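PDB 4XAB: EvdO2 from Micromonospora carbonacea, which probably catalyses an oxidative cyclization in orthosomycin biosynthesis, as a metal-dependent oxygenase of the phytanoyl-CoA dioxygenase family with a double-stranded beta-helix fold. Local coordinates for residues T126-Y134 and P170-D178; E16-A24 and H161-G169. All blocks are in the same frame, centred on the assembly; numbering follows the deposited sequence.

Contact 1: T126-Y134 and P170-D178; sequences TPWHQDEAY and PVLPHHHID. With NI (nickel (II) ion), chain B.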
loop_
_atom_site.group_PDB
_atom_site.type_symbol
_atom_site.label_atom_id
_atom_site.label_comp_id
_atom_site.label_asym_id
_atom_site.label_seq_id
_atom_site.Cartn_x
_atom_site.Cartn_y
_atom_site.Cartn_z
ATOM N N THR A 126 -6.191 0.484 9.504
ATOM C CA THR A 126 -5.141 1.406 9.104
ATOM C C THR A 126 -5.797 2.775 8.988
ATOM O O THR A 126 -6.603 3.008 8.082
ATOM C CB THR A 126 -4.491 0.996 7.777
ATOM O OG1 THR A 126 -4.024 -0.357 7.885
ATOM C CG2 THR A 126 -3.311 1.911 7.468
ATOM N N PRO A 127 -5.501 3.671 9.942
ATOM C CA PRO A 127 -6.253 4.925 10.014
ATOM C C PRO A 127 -6.039 5.780 8.782
ATOM O O PRO A 127 -5.033 5.597 8.088
ATOM C CB PRO A 127 -5.678 5.608 11.260
ATOM C CG PRO A 127 -5.152 4.482 12.088
ATOM C CD PRO A 127 -4.595 3.505 11.091
ATOM N N TRP A 128 -6.977 6.679 8.508
ATOM C CA TRP A 128 -6.806 7.660 7.438
ATOM C C TRP A 128 -5.426 8.311 7.466
ATOM O O TRP A 128 -4.971 8.769 8.505
ATOM C CB TRP A 128 -7.877 8.743 7.533
ATOM C CG TRP A 128 -9.201 8.276 7.052
ATOM C CD1 TRP A 128 -10.278 7.917 7.818
ATOM C CD2 TRP A 128 -9.594 8.107 5.692
ATOM N NE1 TRP A 128 -11.319 7.539 7.011
ATOM C CE2 TRP A 128 -10.924 7.636 5.699
ATOM C CE3 TRP A 128 -8.945 8.293 4.465
ATOM C CZ2 TRP A 128 -11.624 7.359 4.527
ATOM C CZ3 TRP A 128 -9.640 8.022 3.297
ATOM C CH2 TRP A 128 -10.968 7.553 3.335
ATOM N N HIS A 129 -4.770 8.343 6.306
ATOM C CA HIS A 129 -3.464 8.975 6.163
ATOM C C HIS A 129 -3.208 9.278 4.704
ATOM O O HIS A 129 -3.887 8.752 3.821
ATOM C CB HIS A 129 -2.329 8.077 6.704
ATOM C CG HIS A 129 -2.088 6.839 5.883
ATOM N ND1 HIS A 129 -2.900 5.725 5.959
ATOM C CD2 HIS A 129 -1.140 6.549 4.958
ATOM C CE1 HIS A 129 -2.461 4.801 5.120
ATOM N NE2 HIS A 129 -1.396 5.275 4.492
ATOM N N GLN A 130 -2.210 10.125 4.460
ATOM C CA GLN A 130 -1.660 10.290 3.124
ATOM C C GLN A 130 -0.233 9.788 3.179
ATOM O O GLN A 130 0.497 10.075 4.134
ATOM C CB GLN A 130 -1.709 11.749 2.677
ATOM C CG GLN A 130 -3.098 12.249 2.397
ATOM C CD GLN A 130 -3.176 13.745 2.522
ATOM O OE1 GLN A 130 -3.024 14.284 3.619
ATOM N NE2 GLN A 130 -3.405 14.427 1.405
ATOM N N ASP A 131 0.178 9.029 2.166
ATOM C CA ASP A 131 1.509 8.447 2.210
ATOM C C ASP A 131 2.564 9.561 2.244
ATOM O O ASP A 131 3.622 9.409 2.856
ATOM C CB ASP A 131 1.729 7.504 1.015
ATOM C CG ASP A 131 0.898 6.238 1.111
ATOM O OD1 ASP A 131 0.401 5.927 2.214
ATOM O OD2 ASP A 131 0.719 5.564 0.081
ATOM N N GLU A 132 2.267 10.693 1.610
ATOM C CA GLU A 132 3.222 11.808 1.611
ATOM C C GLU A 132 3.472 12.364 3.025
ATOM O O GLU A 132 4.503 12.983 3.287
ATOM C CB GLU A 132 2.748 12.935 0.685
ATOM C CG GLU A 132 3.835 14.002 0.465
ATOM C CD GLU A 132 3.546 14.911 -0.707
ATOM O OE1 GLU A 132 2.775 14.511 -1.599
ATOM O OE2 GLU A 132 4.087 16.037 -0.726
ATOM N N ALA A 133 2.545 12.136 3.949
ATOM C CA ALA A 133 2.747 12.632 5.316
ATOM C C ALA A 133 3.972 12.007 5.981
ATOM O O ALA A 133 4.509 12.549 6.954
ATOM C CB ALA A 133 1.492 12.378 6.162
ATOM N N TYR A 134 4.407 10.866 5.456
ATOM C CA TYR A 134 5.598 10.179 5.951
ATOM C C TYR A 134 6.884 10.711 5.332
ATOM O O TYR A 134 7.975 10.305 5.721
ATOM C CB TYR A 134 5.511 8.672 5.669
ATOM C CG TYR A 134 4.523 7.925 6.544
ATOM C CD1 TYR A 134 4.905 7.429 7.784
ATOM C CD2 TYR A 134 3.221 7.722 6.127
ATOM C CE1 TYR A 134 3.997 6.741 8.590
ATOM C CE2 TYR A 134 2.307 7.048 6.924
ATOM C CZ TYR A 134 2.709 6.558 8.159
ATOM O OH TYR A 134 1.809 5.871 8.961
ATOM N N PRO A 170 -4.428 19.611 0.366
ATOM C CA PRO A 170 -3.161 19.684 1.097
ATOM C C PRO A 170 -2.732 18.327 1.630
ATOM O O PRO A 170 -3.528 17.373 1.662
ATOM C CB PRO A 170 -3.479 20.638 2.251
ATOM C CG PRO A 170 -4.941 20.421 2.503
ATOM C CD PRO A 170 -5.562 20.138 1.146
ATOM N N VAL A 171 -1.476 18.237 2.044
ATOM C CA VAL A 171 -1.097 17.190 2.974
ATOM C C VAL A 171 -1.732 17.628 4.282
ATOM O O VAL A 171 -1.373 18.651 4.857
ATOM C CB VAL A 171 0.418 17.014 3.093
ATOM C CG1 VAL A 171 0.735 15.970 4.172
ATOM C CG2 VAL A 171 0.989 16.584 1.749
ATOM N N LEU A 172 -2.733 16.861 4.687
ATOM C CA LEU A 172 -3.570 17.137 5.848
ATOM C C LEU A 172 -2.786 17.062 7.143
ATOM O O LEU A 172 -1.737 16.433 7.194
ATOM C CB LEU A 172 -4.720 16.132 5.863
ATOM C CG LEU A 172 -5.642 16.279 4.660
ATOM C CD1 LEU A 172 -6.516 15.050 4.483
ATOM C CD2 LEU A 172 -6.483 17.547 4.820
ATOM N N PRO A 173 -3.284 17.726 8.197
ATOM C CA PRO A 173 -2.587 17.584 9.476
ATOM C C PRO A 173 -2.559 16.124 9.909
ATOM O O PRO A 173 -3.596 15.468 9.918
ATOM C CB PRO A 173 -3.427 18.434 10.433
ATOM C CG PRO A 173 -4.095 19.445 9.559
ATOM C CD PRO A 173 -4.384 18.704 8.265
ATOM N N HIS A 174 -1.384 15.620 10.254
ATOM C CA HIS A 174 -1.283 14.261 10.769
ATOM C C HIS A 174 -0.683 14.287 12.165
ATOM O O HIS A 174 -0.022 15.248 12.563
ATOM C CB HIS A 174 -0.418 13.369 9.862
ATOM C CG HIS A 174 -1.076 12.952 8.579
ATOM N ND1 HIS A 174 -1.476 13.850 7.610
ATOM C CD2 HIS A 174 -1.361 11.721 8.087
ATOM C CE1 HIS A 174 -1.986 13.189 6.582
ATOM N NE2 HIS A 174 -1.933 11.896 6.851
ATOM N N HIS A 175 -0.907 13.218 12.910
ATOM C CA HIS A 175 -0.229 13.051 14.185
ATOM C C HIS A 175 0.095 11.588 14.355
ATOM O O HIS A 175 -0.491 10.742 13.692
ATOM C CB HIS A 175 -1.083 13.564 15.338
ATOM C CG HIS A 175 -2.465 12.998 15.370
ATOM N ND1 HIS A 175 -2.805 11.905 16.139
ATOM C CD2 HIS A 175 -3.600 13.382 14.740
ATOM C CE1 HIS A 175 -4.087 11.634 15.974
ATOM N NE2 HIS A 175 -4.594 12.520 15.135
ATOM N N HIS A 176 1.050 11.288 15.220
ATOM C CA HIS A 176 1.309 9.900 15.529
ATOM C C HIS A 176 0.121 9.331 16.283
ATOM O O HIS A 176 -0.465 9.995 17.137
ATOM C CB HIS A 176 2.605 9.755 16.325
ATOM C CG HIS A 176 3.828 9.781 15.462
ATOM N ND1 HIS A 176 4.677 10.865 15.402
ATOM C CD2 HIS A 176 4.320 8.868 14.592
ATOM C CE1 HIS A 176 5.653 10.606 14.553
ATOM N NE2 HIS A 176 5.460 9.403 14.045
ATOM N N ILE A 177 -0.247 8.106 15.942
ATOM C CA ILE A 177 -1.286 7.392 16.668
ATOM C C ILE A 177 -0.915 7.354 18.156
ATOM O O ILE A 177 -1.765 7.557 19.024
ATOM C CB ILE A 177 -1.476 5.976 16.094
ATOM C CG1 ILE A 177 -2.030 6.070 14.665
ATOM C CG2 ILE A 177 -2.375 5.158 16.992
ATOM C CD1 ILE A 177 -1.747 4.860 13.786
ATOM N N ASP A 178 0.371 7.137 18.426
ATOM C CA ASP A 178 0.951 7.255 19.764
ATOM C C ASP A 178 2.314 7.927 19.654
ATOM O O ASP A 178 3.236 7.369 19.059
ATOM C CB ASP A 178 1.091 5.881 20.422
ATOM C CG ASP A 178 1.540 5.955 21.879
ATOM O OD1 ASP A 178 2.076 6.998 22.326
ATOM O OD2 ASP A 178 1.358 4.945 22.591
HETATM NI NI NI B . -0.652 4.283 2.864
HETATM O O HOH W 1 -0.080 3.260 1.229
#

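Contact 2: E16-A24 and H161-G169; sequences EEFRSRGFA and HYLPGGHRG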
loop_
_atom_site.group_PDB
_atom_site.type_symbol
_atom_site.label_atom_id
_atom_site.label_comp_id
_atom_site.label_asym_id
_atom_site.label_seq_id
_atom_site.Cartn_x
_atom_site.Cartn_y
_atom_site.Cartn_z
ATOM N N GLU A 16 -7.229 8.358 -16.917
ATOM C CA GLU A 16 -7.999 9.565 -16.728
ATOM C C GLU A 16 -8.624 9.592 -15.336
ATOM O O GLU A 16 -8.582 10.611 -14.646
ATOM C CB GLU A 16 -9.069 9.689 -17.809
ATOM C CG GLU A 16 -9.982 10.883 -17.626
ATOM C CD GLU A 16 -11.132 10.892 -18.617
ATOM O OE1 GLU A 16 -11.575 9.794 -19.035
ATOM O OE2 GLU A 16 -11.592 11.997 -18.974
ATOM N N GLU A 17 -9.189 8.471 -14.912
ATOM C CA GLU A 17 -9.829 8.450 -13.600
ATOM C C GLU A 17 -8.785 8.436 -12.489
ATOM O O GLU A 17 -9.009 9.017 -11.420
ATOM C CB GLU A 17 -10.787 7.262 -13.479
ATOM C CG GLU A 17 -12.032 7.383 -14.375
ATOM C CD GLU A 17 -12.757 8.716 -14.224
ATOM O OE1 GLU A 17 -13.067 9.114 -13.079
ATOM O OE2 GLU A 17 -13.017 9.370 -15.257
ATOM N N PHE A 18 -7.639 7.798 -12.727
ATOM C CA PHE A 18 -6.539 7.920 -11.768
ATOM C C PHE A 18 -6.152 9.387 -11.546
ATOM O O PHE A 18 -5.964 9.814 -10.407
ATOM C CB PHE A 18 -5.311 7.114 -12.210
ATOM C CG PHE A 18 -4.111 7.307 -11.314
ATOM C CD1 PHE A 18 -4.033 6.644 -10.087
ATOM C CD2 PHE A 18 -3.081 8.161 -11.680
ATOM C CE1 PHE A 18 -2.931 6.838 -9.252
ATOM C CE2 PHE A 18 -1.983 8.359 -10.853
ATOM C CZ PHE A 18 -1.913 7.691 -9.636
ATOM N N ARG A 19 -6.044 10.167 -12.621
ATOM C CA ARG A 19 -5.634 11.565 -12.500
ATOM C C ARG A 19 -6.689 12.400 -11.802
ATOM O O ARG A 19 -6.377 13.271 -10.993
ATOM C CB ARG A 19 -5.355 12.181 -13.877
ATOM C CG ARG A 19 -4.273 11.496 -14.656
ATOM C CD ARG A 19 -3.015 11.362 -13.852
ATOM N NE ARG A 19 -1.934 10.866 -14.692
ATOM C CZ ARG A 19 -1.114 11.644 -15.388
ATOM N NH1 ARG A 19 -1.239 12.966 -15.340
ATOM N NH2 ARG A 19 -0.163 11.095 -16.126
ATOM N N SER A 20 -7.945 12.108 -12.124
ATOM C CA SER A 20 -9.080 12.847 -11.614
ATOM C C SER A 20 -9.327 12.550 -10.147
ATOM O O SER A 20 -9.498 13.463 -9.341
ATOM C CB SER A 20 -10.336 12.503 -12.423
ATOM O OG SER A 20 -11.492 13.020 -11.787
ATOM N N ARG A 21 -9.331 11.266 -9.813
ATOM C CA ARG A 21 -9.743 10.823 -8.490
ATOM C C ARG A 21 -8.587 10.550 -7.537
ATOM O O ARG A 21 -8.772 10.584 -6.329
ATOM C CB ARG A 21 -10.605 9.561 -8.613
ATOM C CG ARG A 21 -11.763 9.698 -9.582
ATOM C CD ARG A 21 -12.768 8.578 -9.367
ATOM N NE ARG A 21 -13.757 8.957 -8.365
ATOM C CZ ARG A 21 -14.602 8.110 -7.785
ATOM N NH1 ARG A 21 -14.559 6.821 -8.096
ATOM N NH2 ARG A 21 -15.478 8.553 -6.888
ATOM N N GLY A 22 -7.406 10.278 -8.079
ATOM C CA GLY A 22 -6.238 10.000 -7.261
ATOM C C GLY A 22 -6.013 8.532 -6.946
ATOM O O GLY A 22 -5.073 8.180 -6.216
ATOM N N PHE A 23 -6.905 7.688 -7.453
ATOM C CA PHE A 23 -6.777 6.246 -7.310
ATOM C C PHE A 23 -7.424 5.546 -8.493
ATOM O O PHE A 23 -8.216 6.136 -9.233
ATOM C CB PHE A 23 -7.420 5.762 -6.011
ATOM C CG PHE A 23 -8.904 5.917 -5.996
ATOM C CD1 PHE A 23 -9.734 4.853 -6.340
ATOM C CD2 PHE A 23 -9.476 7.126 -5.647
ATOM C CE1 PHE A 23 -11.099 5.012 -6.333
ATOM C CE2 PHE A 23 -10.835 7.294 -5.642
ATOM C CZ PHE A 23 -11.655 6.236 -5.988
ATOM N N ALA A 24 -7.105 4.269 -8.650
ATOM C CA ALA A 24 -7.738 3.489 -9.720
ATOM C C ALA A 24 -7.740 2.036 -9.359
ATOM O O ALA A 24 -6.822 1.558 -8.690
ATOM C CB ALA A 24 -7.019 3.699 -11.027
ATOM N N HIS A 161 -9.979 2.194 1.319
ATOM C CA HIS A 161 -10.966 3.218 1.037
ATOM C C HIS A 161 -10.200 4.487 0.714
ATOM O O HIS A 161 -9.178 4.756 1.340
ATOM C CB HIS A 161 -11.874 3.485 2.241
ATOM C CG HIS A 161 -12.563 2.269 2.783
ATOM N ND1 HIS A 161 -13.926 2.221 2.989
ATOM C CD2 HIS A 161 -12.074 1.089 3.233
ATOM C CE1 HIS A 161 -14.250 1.049 3.509
ATOM N NE2 HIS A 161 -13.145 0.342 3.665
ATOM N N TYR A 162 -10.714 5.282 -0.212
ATOM C CA TYR A 162 -10.057 6.531 -0.603
ATOM C C TYR A 162 -10.931 7.765 -0.470
ATOM O O TYR A 162 -12.153 7.675 -0.505
ATOM C CB TYR A 162 -9.600 6.447 -2.059
ATOM C CG TYR A 162 -8.570 5.399 -2.317
ATOM C CD1 TYR A 162 -8.907 4.216 -2.958
ATOM C CD2 TYR A 162 -7.258 5.593 -1.945
ATOM C CE1 TYR A 162 -7.958 3.265 -3.224
ATOM C CE2 TYR A 162 -6.311 4.648 -2.183
ATOM C CZ TYR A 162 -6.661 3.474 -2.824
ATOM O OH TYR A 162 -5.697 2.526 -3.081
ATOM N N LEU A 163 -10.288 8.929 -0.349
ATOM C CA LEU A 163 -10.988 10.202 -0.500
ATOM C C LEU A 163 -10.762 10.723 -1.910
ATOM O O LEU A 163 -9.691 11.254 -2.200
ATOM C CB LEU A 163 -10.494 11.239 0.518
ATOM C CG LEU A 163 -11.276 12.550 0.417
ATOM C CD1 LEU A 163 -12.654 12.367 1.011
ATOM C CD2 LEU A 163 -10.539 13.707 1.097
ATOM N N PRO A 164 -11.758 10.561 -2.800
ATOM C CA PRO A 164 -11.574 10.971 -4.197
ATOM C C PRO A 164 -11.201 12.439 -4.319
ATOM O O PRO A 164 -11.851 13.289 -3.702
ATOM C CB PRO A 164 -12.946 10.714 -4.831
ATOM C CG PRO A 164 -13.589 9.674 -3.952
ATOM C CD PRO A 164 -13.104 10.000 -2.559
ATOM N N GLY A 165 -10.167 12.718 -5.105
ATOM C CA GLY A 165 -9.780 14.083 -5.378
ATOM C C GLY A 165 -8.852 14.647 -4.326
ATOM O O GLY A 165 -8.327 15.749 -4.487
ATOM N N GLY A 166 -8.626 13.885 -3.256
ATOM C CA GLY A 166 -7.849 14.389 -2.129
ATOM C C GLY A 166 -6.389 14.649 -2.441
ATOM O O GLY A 166 -5.697 15.348 -1.692
ATOM N N HIS A 167 -5.902 14.068 -3.529
ATOM C CA HIS A 167 -4.516 14.283 -3.929
ATOM C C HIS A 167 -4.281 15.697 -4.469
ATOM O O HIS A 167 -3.132 16.088 -4.659
ATOM C CB HIS A 167 -4.081 13.246 -4.973
ATOM C CG HIS A 167 -4.866 13.299 -6.245
ATOM N ND1 HIS A 167 -6.238 13.425 -6.269
ATOM C CD2 HIS A 167 -4.467 13.269 -7.540
ATOM C CE1 HIS A 167 -6.654 13.452 -7.526
ATOM N NE2 HIS A 167 -5.600 13.348 -8.312
ATOM N N ARG A 168 -5.351 16.458 -4.724
ATOM C CA ARG A 168 -5.200 17.857 -5.130
ATOM C C ARG A 168 -5.368 18.797 -3.948
ATOM O O ARG A 168 -5.238 20.003 -4.086
ATOM C CB ARG A 168 -6.199 18.224 -6.226
ATOM C CG ARG A 168 -5.877 17.592 -7.559
ATOM C CD ARG A 168 -6.770 18.170 -8.631
ATOM N NE ARG A 168 -8.184 18.031 -8.278
ATOM C CZ ARG A 168 -8.961 17.012 -8.647
ATOM N NH1 ARG A 168 -8.478 16.026 -9.397
ATOM N NH2 ARG A 168 -10.232 16.984 -8.267
ATOM N N GLY A 169 -5.671 18.223 -2.786
ATOM C CA GLY A 169 -5.787 18.997 -1.558
ATOM C C GLY A 169 -4.445 19.060 -0.854
ATOM O O GLY A 169 -3.429 18.611 -1.386
HETATM O O HOH W 2 -5.902 15.827 -10.703
#

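Contact 1: T126-Y134 and P170-D178
Gln130 and His174 both carry CG beside the backbone N, at chi1 -70° and -74°, and with CB directed at the other segment each side chain extends across the gap, where the amide and imidazole planes lie nearly coplanar. The amide works at both ends, as a glutamine can. Gln130 OE1 receives the backbone N of Leu172 at 2.8 Å, in the carbonyl plane and on a lone pair, while Gln130 NE2 gives an almost straight bond of 3.0 Å to Pro170 O and another to Arg212 O. With both ends taken, the amide can hardly flip. The His174 ring is fixed in the same way: ND1 donates to Leu172 O at 2.6 Å, which leaves NE2 as the acceptor for the backbone N of Gln130 at 3.0 Å. Over one face, nearly on the ring normal, sits the methyl CB of Ala133, 3.4 Å from the centroid of the His174 ring in a CH-pi contact that a small residue permits. A leucine in place of His174 would probably leave the buried N-H of Gln130 without its acceptor, next to two metal ligands. Those ligands are His129 and Asp131, which with His215 form the facial triad familiar from this oxygenase superfamily. Nickel lies 2.0 Å from His129 NE2, and ND1 of the same ring donates to Pro127 O, fixing its rotation. Val171 CG2 packs against the chain of Glu132, whose carboxylate forms salt bridges with Arg212 and Arg246. At the far end Pro127 CG meets Ile177 CD1 at 3.8 Å, and both side chains rest on Met187 of strand 186-187, the antiparallel partner of strand 175-176.

Contact 2: E16-A24 and H161-G169
Phe23 and Tyr162 lie with their planes nearly parallel, 13° apart, but displaced along those planes, leaving little ring-on-ring overlap. What covers the centre of the Tyr162 ring is instead the CB of Phe23, 3.7 Å from the centroid of the Tyr162 ring, and Tyr162 CB returns a looser CH-pi contact to the face of Phe23. Pro164 CG comes to the edge of the phenylalanine ring, and the guanidinium of Arg21 lies with one face against Phe23 CZ. Tyr162 OH is hydrogen-bonded to His209 ND1. Flat aromatic side chains suit this join, where strand 23-26 enters the antiparallel sheet beside strand 206-210 and strand 160-162 belongs to a second sheet, the two being parts of the double-stranded beta-helix. Beyond the strands, the type II turn from Leu163 to Gly166 meets the end of helix 12-21, whose last carbonyls have lost their helical partners. Gly165, with the positive phi that suits a glycine, gives its N to Arg21 O at 2.8 Å in a nearly straight bond. Ser20 O takes Arg168 NH1, and Arg19 O, in the plane of the His167 ring, accepts His167 NE2 at 2.8 Å, although the donor stands above the carbonyl plane. Water 2 links Arg19 O to Arg168 NH1 as well. The His167 ring reaches there because its CG stands between the backbone N and the carbonyl carbon (chi1 62°), which turns one face to Gly22 CA, 3.4 Å from the His167 ring centroid. Gly22 leaves the helix with positive phi, and any side chain on it would strike His167 ND1.

How the contacts relate
The centres of contacts 1 and 2 lie about 16 Å apart, and their segments alternate along the chain, with 161-169 running straight into 170-178. The chain that docks on the end of helix 12-21 as 161-169 therefore continues directly as 170-178, which backs the ligand-bearing segment 126-134. Trp128 joins them directly: its CH2 packs 3.8 Å from Tyr162 C, and its ring also stacks on Tyr216. Both contacts converge on the nickel site through His209, which hydrogen-bonds Tyr162 OH on one side and Asp131 OD2 on the other. Contact 1 supplies two metal ligands, whereas the side chain of Tyr162 remains about 8 Å from the nickel, behind the first shell.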